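Local coordinates for DUAL specificity protein phosphatase 14 (Homo sapiens, PDB 2WGP) that removes phosphate from phosphotyrosine, phosphoserine and phosphothreonine in proteins, inactivating the MAP kinases ERK, JNK and p38 and damping T-cell receptor signalling through the adapter TAB1, at residues A[120-125]-A[155-160]; A[124-129]-A[163-168]. One frame throughout, in Å; residues are numbered along the deposited sequence.

Contact 1 (A[120-125]-A[155-160])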
loop_
_atom_site.group_PDB
_atom_site.type_symbol
_atom_site.label_atom_id
_atom_site.label_comp_id
_atom_site.label_asym_id
_atom_site.label_seq_id
_atom_site.Cartn_x
_atom_site.Cartn_y
_atom_site.Cartn_z
ATOM N N LEU A 120 0.469 -6.842 -26.146
ATOM C CA LEU A 120 1.609 -7.317 -26.909
ATOM C C LEU A 120 1.555 -6.891 -28.374
ATOM O O LEU A 120 2.596 -6.523 -28.950
ATOM C CB LEU A 120 1.714 -8.836 -26.789
ATOM C CG LEU A 120 2.036 -9.381 -25.385
ATOM C CD1 LEU A 120 1.855 -10.888 -25.371
ATOM C CD2 LEU A 120 3.460 -8.939 -24.918
ATOM N N CYS A 121 0.362 -6.918 -28.978
ATOM C CA CYS A 121 0.178 -6.411 -30.351
ATOM C C CYS A 121 0.471 -4.914 -30.451
ATOM O O CYS A 121 1.132 -4.482 -31.401
ATOM C CB CYS A 121 -1.224 -6.727 -30.884
ATOM S SG CYS A 121 -1.533 -8.453 -31.132
ATOM N N ILE A 122 0.009 -4.134 -29.472
ATOM C CA ILE A 122 0.284 -2.692 -29.454
ATOM C C ILE A 122 1.796 -2.426 -29.378
ATOM O O ILE A 122 2.327 -1.548 -30.087
ATOM C CB ILE A 122 -0.469 -1.962 -28.291
ATOM C CG1 ILE A 122 -1.979 -1.924 -28.567
ATOM C CG2 ILE A 122 0.048 -0.544 -28.115
ATOM C CD1 ILE A 122 -2.870 -1.609 -27.307
ATOM N N ALA A 123 2.493 -3.212 -28.552
ATOM C CA ALA A 123 3.938 -3.046 -28.406
ATOM C C ALA A 123 4.644 -3.355 -29.746
ATOM O O ALA A 123 5.542 -2.615 -30.165
ATOM C CB ALA A 123 4.470 -3.937 -27.272
ATOM N N TYR A 124 4.218 -4.427 -30.413
ATOM C CA TYR A 124 4.743 -4.812 -31.734
ATOM C C TYR A 124 4.555 -3.713 -32.796
ATOM O O TYR A 124 5.492 -3.369 -33.524
ATOM C CB TYR A 124 4.092 -6.129 -32.224
ATOM C CG TYR A 124 4.338 -6.397 -33.682
ATOM C CD1 TYR A 124 5.576 -6.896 -34.124
ATOM C CD2 TYR A 124 3.359 -6.098 -34.641
ATOM C CE1 TYR A 124 5.822 -7.118 -35.461
ATOM C CE2 TYR A 124 3.606 -6.289 -35.998
ATOM C CZ TYR A 124 4.829 -6.805 -36.403
ATOM O OH TYR A 124 5.062 -7.026 -37.732
ATOM N N LEU A 125 3.352 -3.166 -32.871
ATOM C CA LEU A 125 3.047 -2.070 -33.802
ATOM C C LEU A 125 3.944 -0.840 -33.592
ATOM O O LEU A 125 4.418 -0.250 -34.557
ATOM C CB LEU A 125 1.575 -1.669 -33.699
ATOM C CG LEU A 125 0.511 -2.645 -34.229
ATOM C CD1 LEU A 125 -0.895 -2.046 -33.983
ATOM C CD2 LEU A 125 0.717 -2.976 -35.720
ATOM N N ARG A 155 0.574 1.543 -18.037
ATOM C CA ARG A 155 1.825 2.109 -17.470
ATOM C C ARG A 155 3.053 1.542 -18.196
ATOM O O ARG A 155 3.957 2.273 -18.579
ATOM C CB ARG A 155 1.954 1.850 -15.967
ATOM C CG ARG A 155 0.950 2.585 -15.119
ATOM C CD ARG A 155 1.306 2.529 -13.625
ATOM N NE ARG A 155 1.192 1.192 -13.027
ATOM C CZ ARG A 155 0.081 0.643 -12.513
ATOM N NH1 ARG A 155 -1.085 1.287 -12.523
ATOM N NH2 ARG A 155 0.148 -0.578 -11.994
ATOM N N GLN A 156 3.029 0.244 -18.448
ATOM C CA GLN A 156 4.170 -0.424 -19.059
ATOM C C GLN A 156 4.308 -0.053 -20.529
ATOM O O GLN A 156 5.421 0.189 -21.007
ATOM C CB GLN A 156 4.070 -1.941 -18.845
ATOM C CG GLN A 156 4.163 -2.359 -17.375
ATOM C CD GLN A 156 4.051 -3.855 -17.156
ATOM O OE1 GLN A 156 4.800 -4.633 -17.760
ATOM N NE2 GLN A 156 3.145 -4.275 -16.251
ATOM N N LEU A 157 3.181 0.010 -21.253
ATOM C CA LEU A 157 3.190 0.477 -22.653
ATOM C C LEU A 157 3.711 1.907 -22.801
ATOM O O LEU A 157 4.422 2.216 -23.764
ATOM C CB LEU A 157 1.774 0.414 -23.250
ATOM C CG LEU A 157 1.284 -0.975 -23.649
ATOM C CD1 LEU A 157 -0.187 -0.936 -23.941
ATOM C CD2 LEU A 157 2.098 -1.554 -24.815
ATOM N N ILE A 158 3.333 2.771 -21.862
ATOM C CA ILE A 158 3.738 4.186 -21.869
ATOM C C ILE A 158 5.249 4.306 -21.678
ATOM O O ILE A 158 5.900 5.081 -22.368
ATOM C CB ILE A 158 2.990 5.034 -20.810
ATOM C CG1 ILE A 158 1.537 5.265 -21.239
ATOM C CG2 ILE A 158 3.710 6.407 -20.613
ATOM C CD1 ILE A 158 0.553 5.710 -20.095
ATOM N N ASP A 159 5.795 3.527 -20.742
ATOM C CA ASP A 159 7.250 3.462 -20.558
ATOM C C ASP A 159 7.946 2.982 -21.828
ATOM O O ASP A 159 8.926 3.578 -22.241
ATOM C CB ASP A 159 7.640 2.578 -19.350
ATOM C CG ASP A 159 9.114 2.733 -18.977
ATOM O OD1 ASP A 159 9.965 2.154 -19.675
ATOM O OD2 ASP A 159 9.428 3.453 -18.006
ATOM N N TYR A 160 7.428 1.921 -22.443
ATOM C CA TYR A 160 8.013 1.354 -23.669
ATOM C C TYR A 160 7.954 2.345 -24.828
ATOM O O TYR A 160 8.931 2.501 -25.563
ATOM C CB TYR A 160 7.286 0.074 -24.049
ATOM C CG TYR A 160 7.925 -0.754 -25.149
ATOM C CD1 TYR A 160 9.252 -1.210 -25.040
ATOM C CD2 TYR A 160 7.185 -1.131 -26.275
ATOM C CE1 TYR A 160 9.817 -2.010 -26.011
ATOM C CE2 TYR A 160 7.752 -1.905 -27.271
ATOM C CZ TYR A 160 9.064 -2.347 -27.128
ATOM O OH TYR A 160 9.577 -3.139 -28.105
#
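The hydroxyl of Tyr160 is hydrogen-bonded to Asp90 OD2 of helix 89-101, which holds the far end of a ring whose edge meets Ala123 O in the neighbouring helix. Ala123 O sits near the plane of that ring, 3.7 Å from Tyr160 CE2, an approach that brings the carbonyl to the ring's CH rim. The methyl of the same alanine touches the same carbon, with Ala123 CB 3.9 Å from Tyr160 CE2. The ring gets there because CG lies anti to the backbone N (chi1 -170°), which carries it toward the other helix. One turn earlier, Leu157 is rotated differently, CG anti to the carbonyl carbon (chi1 -77°), and its two methyls meet Ile122. Leu157 CD2 stands 4.0 Å from Ile122 CG2, the two side chains crossing at about a right angle, and the same Leu157 CD2 comes within 4.1 Å of Ala123 N. Phe89 packs on Ala123 and Leu157 and meets the Tyr160 ring, while Ile122 also reaches Leu133 and Ala136 of helix 133-143. The segment axes run almost parallel, 9° apart in direction, and approach to 10.7 Å. Leu157 and Tyr160 span the gap, Leu157 against Ile122 and Ala123, Tyr160 against Ala123. The result is a buried, largely apolar interface in which helix 116-129, which follows the loop carrying the catalytic Cys110, packs against helix 151-165, as is characteristic of the helical layer of the dual specificity phosphatase fold.

Contact 2 (A[124-129]-A[163-168])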
loop_
_atom_site.group_PDB
_atom_site.type_symbol
_atom_site.label_atom_id
_atom_site.label_comp_id
_atom_site.label_asym_id
_atom_site.label_seq_id
_atom_site.Cartn_x
_atom_site.Cartn_y
_atom_site.Cartn_z
ATOM N N TYR A 124 4.218 -4.427 -30.413
ATOM C CA TYR A 124 4.743 -4.812 -31.734
ATOM C C TYR A 124 4.555 -3.713 -32.796
ATOM O O TYR A 124 5.492 -3.369 -33.524
ATOM C CB TYR A 124 4.092 -6.129 -32.224
ATOM C CG TYR A 124 4.338 -6.397 -33.682
ATOM C CD1 TYR A 124 5.576 -6.896 -34.124
ATOM C CD2 TYR A 124 3.359 -6.098 -34.641
ATOM C CE1 TYR A 124 5.822 -7.118 -35.461
ATOM C CE2 TYR A 124 3.606 -6.289 -35.998
ATOM C CZ TYR A 124 4.829 -6.805 -36.403
ATOM O OH TYR A 124 5.062 -7.026 -37.732
ATOM N N LEU A 125 3.352 -3.166 -32.871
ATOM C CA LEU A 125 3.047 -2.070 -33.802
ATOM C C LEU A 125 3.944 -0.840 -33.592
ATOM O O LEU A 125 4.418 -0.250 -34.557
ATOM C CB LEU A 125 1.575 -1.669 -33.699
ATOM C CG LEU A 125 0.511 -2.645 -34.229
ATOM C CD1 LEU A 125 -0.895 -2.046 -33.983
ATOM C CD2 LEU A 125 0.717 -2.976 -35.720
ATOM N N MET A 126 4.199 -0.472 -32.341
ATOM C CA MET A 126 5.111 0.617 -32.052
ATOM C C MET A 126 6.538 0.316 -32.508
ATOM O O MET A 126 7.181 1.166 -33.149
ATOM C CB MET A 126 5.127 0.959 -30.569
ATOM C CG MET A 126 3.856 1.666 -30.065
ATOM S SD MET A 126 4.084 2.413 -28.468
ATOM C CE MET A 126 4.096 0.951 -27.394
ATOM N N LYS A 127 7.021 -0.886 -32.192
ATOM C CA LYS A 127 8.401 -1.242 -32.485
ATOM C C LYS A 127 8.665 -1.449 -33.969
ATOM O O LYS A 127 9.690 -0.994 -34.475
ATOM C CB LYS A 127 8.841 -2.482 -31.711
ATOM C CG LYS A 127 10.363 -2.767 -31.861
ATOM C CD LYS A 127 10.816 -3.976 -31.079
ATOM C CE LYS A 127 12.329 -4.173 -31.261
ATOM N NZ LYS A 127 12.870 -5.112 -30.264
ATOM N N PHE A 128 7.760 -2.127 -34.668
ATOM C CA PHE A 128 8.031 -2.505 -36.059
ATOM C C PHE A 128 7.210 -1.777 -37.125
ATOM O O PHE A 128 7.520 -1.903 -38.305
ATOM C CB PHE A 128 7.901 -4.025 -36.217
ATOM C CG PHE A 128 9.053 -4.773 -35.634
ATOM C CD1 PHE A 128 10.294 -4.778 -36.286
ATOM C CD2 PHE A 128 8.918 -5.457 -34.430
ATOM C CE1 PHE A 128 11.362 -5.450 -35.752
ATOM C CE2 PHE A 128 9.970 -6.136 -33.902
ATOM C CZ PHE A 128 11.204 -6.136 -34.561
ATOM N N HIS A 129 6.197 -1.002 -36.721
ATOM C CA HIS A 129 5.427 -0.193 -37.660
ATOM C C HIS A 129 5.554 1.326 -37.438
ATOM O O HIS A 129 4.842 2.097 -38.054
ATOM C CB HIS A 129 3.976 -0.678 -37.685
ATOM C CG HIS A 129 3.831 -1.999 -38.353
ATOM N ND1 HIS A 129 3.480 -2.118 -39.680
ATOM C CD2 HIS A 129 4.091 -3.253 -37.918
ATOM C CE1 HIS A 129 3.487 -3.395 -40.022
ATOM N NE2 HIS A 129 3.857 -4.104 -38.972
ATOM N N GLN A 163 10.683 4.797 -24.272
ATOM C CA GLN A 163 11.961 4.175 -24.646
ATOM C C GLN A 163 12.158 4.229 -26.187
ATOM O O GLN A 163 13.247 4.513 -26.688
ATOM C CB GLN A 163 12.022 2.710 -24.196
ATOM C CG GLN A 163 12.025 2.453 -22.699
ATOM C CD GLN A 163 11.926 0.950 -22.382
ATOM O OE1 GLN A 163 12.717 0.170 -22.906
ATOM N NE2 GLN A 163 10.924 0.543 -21.586
ATOM N N LEU A 164 11.095 3.937 -26.928
ATOM C CA LEU A 164 11.179 3.907 -28.390
ATOM C C LEU A 164 11.263 5.305 -29.043
ATOM O O LEU A 164 12.055 5.517 -29.987
ATOM C CB LEU A 164 10.003 3.127 -28.983
ATOM C CG LEU A 164 9.901 1.613 -28.774
ATOM C CD1 LEU A 164 8.605 1.080 -29.385
ATOM C CD2 LEU A 164 11.086 0.871 -29.376
ATOM N N PHE A 165 10.476 6.261 -28.553
ATOM C CA PHE A 165 10.322 7.527 -29.257
ATOM C C PHE A 165 10.793 8.749 -28.486
ATOM O O PHE A 165 10.862 9.857 -29.053
ATOM C CB PHE A 165 8.861 7.703 -29.673
ATOM C CG PHE A 165 8.338 6.576 -30.533
ATOM C CD1 PHE A 165 7.374 5.700 -30.062
ATOM C CD2 PHE A 165 8.826 6.390 -31.814
ATOM C CE1 PHE A 165 6.878 4.657 -30.872
ATOM C CE2 PHE A 165 8.338 5.359 -32.629
ATOM C CZ PHE A 165 7.366 4.485 -32.146
ATOM N N GLY A 166 11.106 8.567 -27.201
ATOM C CA GLY A 166 11.555 9.665 -26.356
ATOM C C GLY A 166 10.458 10.619 -25.930
ATOM O O GLY A 166 10.744 11.695 -25.399
ATOM N N LYS A 167 9.208 10.230 -26.170
ATOM C CA LYS A 167 8.047 10.978 -25.743
ATOM C C LYS A 167 6.802 10.083 -25.769
ATOM O O LYS A 167 6.776 9.023 -26.414
ATOM C CB LYS A 167 7.811 12.174 -26.645
ATOM C CG LYS A 167 7.493 11.809 -28.087
ATOM C CD LYS A 167 7.525 13.046 -28.957
ATOM C CE LYS A 167 7.143 12.704 -30.390
ATOM N NZ LYS A 167 8.179 11.864 -31.073
ATOM N N SER A 168 5.765 10.547 -25.088
ATOM C CA SER A 168 4.571 9.760 -24.914
ATOM C C SER A 168 3.335 10.457 -25.513
ATOM O O SER A 168 3.252 11.679 -25.560
ATOM C CB SER A 168 4.400 9.365 -23.428
ATOM O OG SER A 168 4.049 10.458 -22.608
#
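In the helical layer of the phosphatase domain, the last turn of helix 151-165 leans on the 124-129 part of helix 116-129, through Leu164 and Phe165 on one side and Met126 and Lys127 on the other. Leu164 works with a single methyl: Leu164 CD1 lies 3.7 Å from Met126 CB and 3.8 Å from Lys127 N, touching both side chain and backbone. Phe165 CZ is 3.5 Å from Met126 O, which stands oblique to the ring, and Phe165 CE1 is 4.1 Å from Met126 CB. One face of the Phe165 ring is backed by Leu164 CB, 3.8 Å above the plane and offset toward the rim. Lys127 gives the contact its backbone and the root of its chain; its extended side chain carries NZ to salt bridges with Asp90 and Asp94 of helix 89-101. Phe165 also packs on Asn130. Directly afterwards Gly166 leaves helical geometry with a positive phi of 75°, and the chain turns away. This is a partly buried packing of helix ends at the edge of the helical layer of the protein-tyrosine phosphatase domain.

Overall arrangement
From the N terminus, the chain passes through the strands of the mixed sheet and the loop bearing Cys110 before entering helix 116-129, where both contacts begin. Contact 1 closes a loop when helix 151-165 returns beside it, and contact 2 closes another, about one turn further on in helix 116-129 and two in helix 151-165. Since the two helices run in parallel, the loops interlock rather than nest; helix 133-143 lies within both. The contact centres are 8 Å apart, and they touch, among other places, where Tyr160 OH lies 3.3 Å from Lys127 CD. Together they tie helix 116-129, which follows the Cys110 loop, to helix 151-165, the last helix before the 172-175/178-181 hairpin.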